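PDB 4XHC: alpha-L-rhamnosidase from Klebsiella oxytoca, which probably hydrolyses terminal alpha-L-rhamnose residues from rhamnose-containing glycosides, as a GH78-family alpha-L-rhamnosidase. Local coordinates for residues L247-L252 against H528-T533; F358-A363 against P466-H471; V428-Q433 against V461-P466. All blocks are in the same frame, centred on the assembly; numbering follows the deposited sequence.

Contact 1 (L247-L252 against H528-T533). With RAM (alpha-L-rhamnopyranose), chain C.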
loop_
_atom_site.group_PDB
_atom_site.type_symbol
_atom_site.label_atom_id
_atom_site.label_comp_id
_atom_site.label_asym_id
_atom_site.label_seq_id
_atom_site.Cartn_x
_atom_site.Cartn_y
_atom_site.Cartn_z
ATOM N N LEU A 247 -19.842 13.263 22.036
ATOM C CA LEU A 247 -20.713 13.337 23.212
ATOM C C LEU A 247 -22.190 13.070 22.901
ATOM O O LEU A 247 -22.867 12.402 23.665
ATOM C CB LEU A 247 -20.553 14.677 23.934
ATOM C CG LEU A 247 -20.215 14.496 25.416
ATOM C CD1 LEU A 247 -19.573 15.750 25.992
ATOM C CD2 LEU A 247 -21.444 14.087 26.214
ATOM N N GLY A 248 -22.689 13.583 21.787
ATOM C CA GLY A 248 -24.078 13.344 21.403
ATOM C C GLY A 248 -24.329 11.866 21.183
ATOM O O GLY A 248 -25.361 11.326 21.611
ATOM N N ASP A 249 -23.371 11.217 20.515
ATOM C CA ASP A 249 -23.453 9.791 20.211
ATOM C C ASP A 249 -23.387 8.966 21.500
ATOM O O ASP A 249 -24.216 8.086 21.732
ATOM C CB ASP A 249 -22.336 9.383 19.241
ATOM C CG ASP A 249 -22.425 10.109 17.902
ATOM O OD1 ASP A 249 -22.295 11.348 17.890
ATOM O OD2 ASP A 249 -22.618 9.443 16.857
ATOM N N LEU A 250 -22.402 9.279 22.338
ATOM C CA LEU A 250 -22.249 8.661 23.658
ATOM C C LEU A 250 -23.552 8.652 24.447
ATOM O O LEU A 250 -23.897 7.648 25.063
ATOM C CB LEU A 250 -21.171 9.400 24.465
ATOM C CG LEU A 250 -20.968 8.976 25.922
ATOM C CD1 LEU A 250 -20.649 7.494 26.013
ATOM C CD2 LEU A 250 -19.863 9.792 26.569
ATOM N N ARG A 251 -24.263 9.772 24.445
ATOM C CA ARG A 251 -25.493 9.886 25.222
ATOM C C ARG A 251 -26.493 8.804 24.869
ATOM O O ARG A 251 -27.108 8.217 25.747
ATOM C CB ARG A 251 -26.148 11.250 25.028
ATOM C CG ARG A 251 -27.377 11.435 25.898
ATOM C CD ARG A 251 -27.807 12.888 26.011
ATOM N NE ARG A 251 -28.717 13.232 24.935
ATOM C CZ ARG A 251 -30.030 13.376 25.053
ATOM N NH1 ARG A 251 -30.658 13.240 26.210
ATOM N NH2 ARG A 251 -30.723 13.684 23.990
ATOM N N LEU A 252 -26.647 8.547 23.579
ATOM C CA LEU A 252 -27.594 7.542 23.105
ATOM C C LEU A 252 -27.050 6.130 23.281
ATOM O O LEU A 252 -27.781 5.222 23.681
ATOM C CB LEU A 252 -27.973 7.805 21.648
ATOM C CG LEU A 252 -29.230 8.659 21.451
ATOM C CD1 LEU A 252 -29.277 9.863 22.379
ATOM C CD2 LEU A 252 -29.331 9.106 20.008
ATOM N N HIS A 528 -23.769 3.009 12.681
ATOM C CA HIS A 528 -23.632 4.185 13.533
ATOM C C HIS A 528 -24.533 3.994 14.723
ATOM O O HIS A 528 -25.748 3.889 14.575
ATOM C CB HIS A 528 -24.018 5.457 12.768
ATOM C CG HIS A 528 -23.035 6.573 12.914
ATOM N ND1 HIS A 528 -21.788 6.541 12.334
ATOM C CD2 HIS A 528 -23.121 7.762 13.552
ATOM C CE1 HIS A 528 -21.141 7.656 12.618
ATOM N NE2 HIS A 528 -21.928 8.414 13.355
ATOM N N ALA A 529 -23.933 3.964 15.905
ATOM C CA ALA A 529 -24.640 3.541 17.114
ATOM C C ALA A 529 -25.645 4.565 17.648
ATOM O O ALA A 529 -26.482 4.227 18.481
ATOM C CB ALA A 529 -23.645 3.147 18.198
ATOM N N TRP A 530 -25.585 5.802 17.169
ATOM C CA TRP A 530 -26.612 6.764 17.524
ATOM C C TRP A 530 -27.938 6.396 16.860
ATOM O O TRP A 530 -28.966 7.000 17.151
ATOM C CB TRP A 530 -26.168 8.215 17.234
ATOM C CG TRP A 530 -26.210 8.718 15.815
ATOM C CD1 TRP A 530 -26.672 8.071 14.710
ATOM C CD2 TRP A 530 -25.810 10.022 15.369
ATOM N NE1 TRP A 530 -26.560 8.877 13.596
ATOM C CE2 TRP A 530 -26.042 10.083 13.980
ATOM C CE3 TRP A 530 -25.281 11.144 16.012
ATOM C CZ2 TRP A 530 -25.758 11.212 13.223
ATOM C CZ3 TRP A 530 -24.997 12.263 15.262
ATOM C CH2 TRP A 530 -25.235 12.289 13.880
ATOM N N SER A 531 -27.909 5.388 15.985
ATOM C CA SER A 531 -29.117 4.881 15.328
ATOM C C SER A 531 -29.644 3.556 15.889
ATOM O O SER A 531 -30.547 2.974 15.301
ATOM C CB SER A 531 -28.856 4.685 13.836
ATOM O OG SER A 531 -28.345 5.866 13.253
ATOM N N CYS A 532 -29.114 3.090 17.016
ATOM C CA CYS A 532 -29.509 1.785 17.554
ATOM C C CYS A 532 -30.426 1.854 18.788
ATOM O O CYS A 532 -30.577 0.865 19.511
ATOM C CB CYS A 532 -28.260 0.959 17.887
ATOM S SG CYS A 532 -27.388 1.479 19.382
ATOM N N THR A 533 -31.069 2.997 19.006
ATOM C CA THR A 533 -31.886 3.185 20.199
ATOM C C THR A 533 -33.182 2.379 20.236
ATOM O O THR A 533 -33.722 2.156 21.319
ATOM C CB THR A 533 -32.225 4.662 20.426
ATOM O OG1 THR A 533 -32.610 5.262 19.187
ATOM C CG2 THR A 533 -31.027 5.390 20.989
HETATM C C1 RAM C . -20.477 13.710 12.471
HETATM C C2 RAM C . -20.899 12.321 12.906
HETATM C C3 RAM C . -21.037 12.250 14.415
HETATM C C4 RAM C . -21.723 13.511 14.914
HETATM C C5 RAM C . -20.795 14.692 14.687
HETATM C C6 RAM C . -21.527 15.983 14.418
HETATM O O1 RAM C . -19.537 13.580 11.478
HETATM O O2 RAM C . -22.166 12.082 12.316
HETATM O O3 RAM C . -21.795 11.102 14.802
HETATM O O4 RAM C . -22.003 13.407 16.298
HETATM O O5 RAM C . -19.925 14.436 13.563
HETATM O O HOH W 1 -23.053 6.610 16.984
#
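O3 of the bound rhamnose sits between D249 and H528 and is gripped from both segments: it donates to D249 OD2 at 2.8 Å and accepts from H528 NE2 at 3.1 Å, with an N-H...O angle of 161°. This is the sugar pocket of the GH78 catalytic domain, an (alpha/alpha)6 barrel, where the start of helix 247-259 meets the loop ahead of helix 534-540. The other carboxylate oxygen is used as well, RAM O4 donating to D249 OD1 at 2.6 Å, and the two adjacent sugar hydroxyls are thereby read by a single aspartate.

W530 forms a wall beside this polar group. Its CG lies between the backbone N and the carbonyl carbon (chi1 78°), which swings the indole back beside the carboxylate, the two planes only 15° apart; D249 OD2 comes within 3.3 Å of W530 CE3. One face of the indole carries both H528 CD2 and RAM O3, each offset toward the rim. Water 1 donates to D249 OD2 and accepts a weak bond from W530 N, so that oxygen has a second donor besides the sugar.

Both pocket rings are steadied from outside the two segments, H528 ND1 by S525 OG and W530 NE1 by E506 O. Next to them L252 packs on T533. The T533 hydroxyl, OG1, is hydrogen-bonded to H470 ND1, and its methyl CG2 rests 3.8 Å from L252 CG, while L252 CD2 reaches W530 O at 3.6 Å.

Contact 2 (F358-A363 against P466-H471). With RAM (alpha-L-rhamnopyranose), chain C.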
loop_
_atom_site.group_PDB
_atom_site.type_symbol
_atom_site.label_atom_id
_atom_site.label_comp_id
_atom_site.label_asym_id
_atom_site.label_seq_id
_atom_site.Cartn_x
_atom_site.Cartn_y
_atom_site.Cartn_z
ATOM N N PHE A 358 -25.299 21.454 17.140
ATOM C CA PHE A 358 -25.491 20.438 16.100
ATOM C C PHE A 358 -26.951 20.145 15.722
ATOM O O PHE A 358 -27.380 20.481 14.627
ATOM C CB PHE A 358 -24.780 19.125 16.433
ATOM C CG PHE A 358 -25.090 18.043 15.448
ATOM C CD1 PHE A 358 -24.743 18.197 14.115
ATOM C CD2 PHE A 358 -25.787 16.909 15.829
ATOM C CE1 PHE A 358 -25.051 17.225 13.187
ATOM C CE2 PHE A 358 -26.104 15.928 14.896
ATOM C CZ PHE A 358 -25.733 16.088 13.575
ATOM N N ILE A 359 -27.682 19.478 16.612
ATOM C CA ILE A 359 -29.105 19.134 16.407
ATOM C C ILE A 359 -29.389 18.064 15.349
ATOM O O ILE A 359 -30.011 17.055 15.670
ATOM C CB ILE A 359 -29.969 20.366 16.094
ATOM C CG1 ILE A 359 -29.698 21.499 17.102
ATOM C CG2 ILE A 359 -31.442 19.990 16.076
ATOM C CD1 ILE A 359 -29.991 21.167 18.549
ATOM N N ASP A 360 -28.978 18.284 14.102
ATOM C CA ASP A 360 -29.179 17.298 13.012
ATOM C C ASP A 360 -28.270 17.652 11.839
ATOM O O ASP A 360 -27.717 18.745 11.785
ATOM C CB ASP A 360 -30.648 17.298 12.558
ATOM C CG ASP A 360 -31.005 16.135 11.605
ATOM O OD1 ASP A 360 -30.228 15.163 11.477
ATOM O OD2 ASP A 360 -32.099 16.183 10.989
ATOM N N TRP A 361 -28.077 16.715 10.921
ATOM C CA TRP A 361 -27.362 16.993 9.663
ATOM C C TRP A 361 -28.324 17.564 8.621
ATOM O O TRP A 361 -28.800 16.858 7.724
ATOM C CB TRP A 361 -26.662 15.740 9.130
ATOM C CG TRP A 361 -25.340 15.515 9.762
ATOM C CD1 TRP A 361 -24.958 14.446 10.509
ATOM C CD2 TRP A 361 -24.220 16.401 9.722
ATOM N NE1 TRP A 361 -23.655 14.604 10.935
ATOM C CE2 TRP A 361 -23.181 15.798 10.464
ATOM C CE3 TRP A 361 -23.993 17.645 9.127
ATOM C CZ2 TRP A 361 -21.929 16.405 10.627
ATOM C CZ3 TRP A 361 -22.763 18.249 9.293
ATOM C CH2 TRP A 361 -21.743 17.630 10.035
ATOM N N GLN A 362 -28.615 18.850 8.770
ATOM C CA GLN A 362 -29.607 19.536 7.947
ATOM C C GLN A 362 -29.140 20.977 7.732
ATOM O O GLN A 362 -29.410 21.857 8.531
ATOM C CB GLN A 362 -30.965 19.481 8.656
ATOM C CG GLN A 362 -32.083 20.283 8.008
ATOM C CD GLN A 362 -32.409 19.828 6.617
ATOM O OE1 GLN A 362 -31.752 20.212 5.662
ATOM N NE2 GLN A 362 -33.427 18.984 6.500
ATOM N N ALA A 363 -28.418 21.199 6.651
ATOM C CA ALA A 363 -27.787 22.490 6.398
ATOM C C ALA A 363 -28.753 23.681 6.406
ATOM O O ALA A 363 -28.347 24.791 6.687
ATOM C CB ALA A 363 -27.047 22.434 5.066
ATOM N N PRO A 466 -31.371 9.072 12.003
ATOM C CA PRO A 466 -32.015 8.359 13.087
ATOM C C PRO A 466 -31.702 8.973 14.460
ATOM O O PRO A 466 -32.415 8.708 15.422
ATOM C CB PRO A 466 -31.441 6.948 12.970
ATOM C CG PRO A 466 -30.974 6.833 11.570
ATOM C CD PRO A 466 -30.484 8.196 11.225
ATOM N N TYR A 467 -30.645 9.775 14.551
ATOM C CA TYR A 467 -30.343 10.537 15.774
ATOM C C TYR A 467 -31.511 11.453 16.165
ATOM O O TYR A 467 -31.977 11.424 17.301
ATOM C CB TYR A 467 -29.066 11.367 15.570
ATOM C CG TYR A 467 -28.689 12.272 16.715
ATOM C CD1 TYR A 467 -28.158 11.756 17.880
ATOM C CD2 TYR A 467 -28.832 13.646 16.616
ATOM C CE1 TYR A 467 -27.796 12.571 18.940
ATOM C CE2 TYR A 467 -28.474 14.476 17.664
ATOM C CZ TYR A 467 -27.955 13.932 18.834
ATOM O OH TYR A 467 -27.585 14.743 19.894
ATOM N N LEU A 468 -31.976 12.264 15.220
ATOM C CA LEU A 468 -33.086 13.167 15.494
ATOM C C LEU A 468 -34.387 12.398 15.628
ATOM O O LEU A 468 -35.258 12.776 16.401
ATOM C CB LEU A 468 -33.218 14.240 14.418
ATOM C CG LEU A 468 -34.285 15.302 14.680
ATOM C CD1 LEU A 468 -34.122 15.896 16.065
ATOM C CD2 LEU A 468 -34.205 16.397 13.633
ATOM N N ARG A 469 -34.521 11.314 14.886
ATOM C CA ARG A 469 -35.728 10.501 14.969
ATOM C C ARG A 469 -35.879 9.872 16.337
ATOM O O ARG A 469 -36.990 9.712 16.819
ATOM C CB ARG A 469 -35.696 9.406 13.919
ATOM C CG ARG A 469 -35.802 9.942 12.505
ATOM C CD ARG A 469 -37.158 9.641 11.917
ATOM N NE ARG A 469 -37.256 10.106 10.541
ATOM C CZ ARG A 469 -38.315 9.897 9.767
ATOM N NH1 ARG A 469 -39.351 9.227 10.248
ATOM N NH2 ARG A 469 -38.338 10.336 8.516
ATOM N N HIS A 470 -34.763 9.505 16.956
ATOM C CA HIS A 470 -34.795 8.992 18.319
ATOM C C HIS A 470 -35.583 9.919 19.227
ATOM O O HIS A 470 -36.373 9.469 20.055
ATOM C CB HIS A 470 -33.383 8.848 18.876
ATOM C CG HIS A 470 -33.335 8.770 20.367
ATOM N ND1 HIS A 470 -33.499 7.586 21.051
ATOM C CD2 HIS A 470 -33.156 9.728 21.305
ATOM C CE1 HIS A 470 -33.417 7.817 22.348
ATOM N NE2 HIS A 470 -33.209 9.109 22.527
ATOM N N HIS A 471 -35.353 11.214 19.070
ATOM C CA HIS A 471 -35.985 12.205 19.926
ATOM C C HIS A 471 -37.461 12.365 19.617
ATOM O O HIS A 471 -38.258 12.593 20.514
ATOM C CB HIS A 471 -35.231 13.531 19.831
ATOM C CG HIS A 471 -33.811 13.422 20.289
ATOM N ND1 HIS A 471 -32.791 13.050 19.440
ATOM C CD2 HIS A 471 -33.249 13.580 21.510
ATOM C CE1 HIS A 471 -31.657 13.008 20.115
ATOM N NE2 HIS A 471 -31.909 13.318 21.372
HETATM C C1 RAM C . -20.477 13.710 12.471
HETATM C C2 RAM C . -20.899 12.321 12.906
HETATM C C3 RAM C . -21.037 12.250 14.415
HETATM C C4 RAM C . -21.723 13.511 14.914
HETATM C C5 RAM C . -20.795 14.692 14.687
HETATM C C6 RAM C . -21.527 15.983 14.418
HETATM O O1 RAM C . -19.537 13.580 11.478
HETATM O O2 RAM C . -22.166 12.082 12.316
HETATM O O3 RAM C . -21.795 11.102 14.802
HETATM O O4 RAM C . -22.003 13.407 16.298
HETATM O O5 RAM C . -19.925 14.436 13.563
#
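The ring of F358 has Y467 CE2 at its edge, near its plane, and a different neighbour on each face: D360 N lies over the centre of one, and C6 of the bound rhamnose over the opposite one, offset toward the rim. The two aromatic side chains slide past each other in opposite directions with their planes at 46°, an oblique pair whose nearest atoms, F358 CE2 and Y467 CE2, are 3.9 Å apart. The edge of Y467 in turn takes the carbonyl oxygen I359 O in its plane, 3.6 Å from Y467 CE2, while H471 CE1 lies over one of its faces. F358 CE1 also sits over the centre of the W361 indole, whose NE1 donates to RAM O2 at 3.2 Å.

The contact thus sets the loop between helices 322-340 and 368-389 of the (alpha/alpha)6 barrel against the first turn of helix 466-478, with W361 at the centre of an inverse gamma turn. Y467 also stacks on W530, a residue of the sugar pocket, which links this helix to the site.

D360 crosses L468 at about a right angle. With L468 CG anti to the backbone N (chi1 -175°), the CD2 branch lies against the carboxylate, 3.4 Å from D360 OD2. That carboxylate has three hydrogen-bond partners: OD1 pairs with T465 OG1 and takes a weak bond from W361 N, and OD2 accepts from N464 N. Within the helix, H471 ND1 donates to Y467 O at 2.8 Å, tilted 26° from the carbonyl plane.

Contact 3 (V428-Q433 against V461-P466)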
loop_
_atom_site.group_PDB
_atom_site.type_symbol
_atom_site.label_atom_id
_atom_site.label_comp_id
_atom_site.label_asym_id
_atom_site.label_seq_id
_atom_site.Cartn_x
_atom_site.Cartn_y
_atom_site.Cartn_z
ATOM N N VAL A 428 -40.204 27.092 10.455
ATOM C CA VAL A 428 -40.897 25.978 11.095
ATOM C C VAL A 428 -40.226 24.646 10.727
ATOM O O VAL A 428 -40.263 24.208 9.560
ATOM C CB VAL A 428 -42.374 25.935 10.660
ATOM C CG1 VAL A 428 -43.120 24.828 11.392
ATOM C CG2 VAL A 428 -43.042 27.275 10.917
ATOM N N SER A 429 -39.630 24.000 11.724
ATOM C CA SER A 429 -38.907 22.741 11.522
ATOM C C SER A 429 -39.469 21.641 12.409
ATOM O O SER A 429 -40.209 21.919 13.351
ATOM C CB SER A 429 -37.420 22.929 11.838
ATOM O OG SER A 429 -37.189 23.219 13.217
ATOM N N TRP A 430 -39.134 20.392 12.100
ATOM C CA TRP A 430 -39.471 19.287 13.002
ATOM C C TRP A 430 -38.658 19.388 14.288
ATOM O O TRP A 430 -39.168 19.116 15.375
ATOM C CB TRP A 430 -39.183 17.933 12.356
ATOM C CG TRP A 430 -40.224 17.458 11.427
ATOM C CD1 TRP A 430 -40.475 17.926 10.178
ATOM C CD2 TRP A 430 -41.143 16.391 11.649
ATOM N NE1 TRP A 430 -41.502 17.226 9.609
ATOM C CE2 TRP A 430 -41.928 16.275 10.491
ATOM C CE3 TRP A 430 -41.386 15.526 12.714
ATOM C CZ2 TRP A 430 -42.934 15.330 10.364
ATOM C CZ3 TRP A 430 -42.390 14.579 12.585
ATOM C CH2 TRP A 430 -43.151 14.489 11.411
ATOM N N ALA A 431 -37.391 19.762 14.157
ATOM C CA ALA A 431 -36.485 19.763 15.290
ATOM C C ALA A 431 -36.966 20.688 16.424
ATOM O O ALA A 431 -36.979 20.304 17.593
ATOM C CB ALA A 431 -35.092 20.153 14.832
ATOM N N SER A 432 -37.372 21.896 16.071
ATOM C CA SER A 432 -37.878 22.843 17.051
ATOM C C SER A 432 -38.988 22.242 17.902
ATOM O O SER A 432 -38.986 22.392 19.119
ATOM C CB SER A 432 -38.406 24.100 16.356
ATOM O OG SER A 432 -37.399 24.726 15.582
ATOM N N GLN A 433 -39.930 21.556 17.262
ATOM C CA GLN A 433 -41.103 21.025 17.971
ATOM C C GLN A 433 -40.691 19.892 18.900
ATOM O O GLN A 433 -41.127 19.813 20.042
ATOM C CB GLN A 433 -42.155 20.491 17.000
ATOM C CG GLN A 433 -42.369 21.324 15.748
ATOM C CD GLN A 433 -42.498 22.802 16.038
ATOM O OE1 GLN A 433 -43.151 23.194 17.001
ATOM N NE2 GLN A 433 -41.885 23.630 15.199
ATOM N N VAL A 461 -39.053 21.578 7.064
ATOM C CA VAL A 461 -37.653 21.210 7.253
ATOM C C VAL A 461 -37.586 19.876 7.981
ATOM O O VAL A 461 -37.833 19.800 9.198
ATOM C CB VAL A 461 -36.874 22.294 8.026
ATOM C CG1 VAL A 461 -35.433 21.851 8.268
ATOM C CG2 VAL A 461 -36.896 23.605 7.262
ATOM N N ALA A 462 -37.236 18.839 7.232
ATOM C CA ALA A 462 -37.409 17.467 7.684
ATOM C C ALA A 462 -36.216 16.956 8.475
ATOM O O ALA A 462 -35.169 17.608 8.528
ATOM C CB ALA A 462 -37.657 16.564 6.489
ATOM N N MET A 463 -36.410 15.785 9.084
ATOM C CA MET A 463 -35.367 15.087 9.825
ATOM C C MET A 463 -34.506 14.243 8.876
ATOM O O MET A 463 -35.040 13.555 8.005
ATOM C CB MET A 463 -36.002 14.155 10.852
ATOM C CG MET A 463 -36.968 14.828 11.821
ATOM S SD MET A 463 -37.689 13.663 12.998
ATOM C CE MET A 463 -39.000 12.978 11.986
ATOM N N ASN A 464 -33.188 14.286 9.054
ATOM C CA ASN A 464 -32.273 13.561 8.175
ATOM C C ASN A 464 -31.540 12.390 8.821
ATOM O O ASN A 464 -30.851 11.659 8.122
ATOM C CB ASN A 464 -31.223 14.515 7.610
ATOM C CG ASN A 464 -31.729 15.321 6.430
ATOM O OD1 ASN A 464 -32.792 15.052 5.866
ATOM N ND2 ASN A 464 -30.960 16.334 6.053
ATOM N N THR A 465 -31.666 12.196 10.129
ATOM C CA THR A 465 -30.895 11.149 10.800
ATOM C C THR A 465 -31.726 10.345 11.797
ATOM O O THR A 465 -32.680 10.856 12.375
ATOM C CB THR A 465 -29.684 11.740 11.548
ATOM O OG1 THR A 465 -30.131 12.692 12.521
ATOM C CG2 THR A 465 -28.746 12.421 10.577
ATOM N N PRO A 466 -31.371 9.072 12.003
ATOM C CA PRO A 466 -32.015 8.359 13.087
ATOM C C PRO A 466 -31.702 8.973 14.460
ATOM O O PRO A 466 -32.415 8.708 15.422
ATOM C CB PRO A 466 -31.441 6.948 12.970
ATOM C CG PRO A 466 -30.974 6.833 11.570
ATOM C CD PRO A 466 -30.484 8.196 11.225
HETATM O O HOH W 2 -36.144 19.410 11.499
#
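A single beta bridge between S429 and V461 lies right at the N-terminus of helix 430-438, S429 being the N-cap, and the touching parts of the two segments run 10° apart. S429 OG accepts from S432 N at 3.2 Å and so caps the first turn from within. V461 O serves the same turn from across the contact: W430 N donates to it at 3.2 Å in a nearly straight bond of 172°, and water 2 donates to it while accepting from A431 N. Two amides at the helix start thus reach one carbonyl, one of them through water. Beside them S429 CB packs on V461 CB at 3.9 Å.

The W430 side chain meets M463, crossing it at about a right angle. Bent at chi3 (-82°), the methionine puts its CE over one face of the six-membered ring, 4.0 Å from the centroid, a CH-pi contact; SD lies obliquely beside the same ring, making this a Met-aromatic pair as well. V461 O meets the indole at its edge.

The contact lies at the start of helix 430-438 in the helical domain. The loop 461-465 packs against W430 on that helix and, through M463, against L468, R469 and Y472 of helix 466-478, while W430 itself meets Y472 edge-to-face and reaches L454 of helix 444-456.

Overall arrangement
The three contacts step outward from the centre of the chain: contacts 1 and 2 are both buried, the second farther out, while contact 3 is only partly buried, its centre about 18 Å from the centre of the chain. Contacts 1 and 2 touch each other directly and share the rhamnose, the first through carboxylate, imidazole and an indole face, the second through an indole N-H and a phenyl face. Contacts 2 and 3 share P466 at the start of helix 466-478, and W361 O with N464 ND2 ties the two loops. Contact 3 has no part in the sugar site; backbone bonds, helix capping and a methionine-indole pair replace the ligand chemistry there.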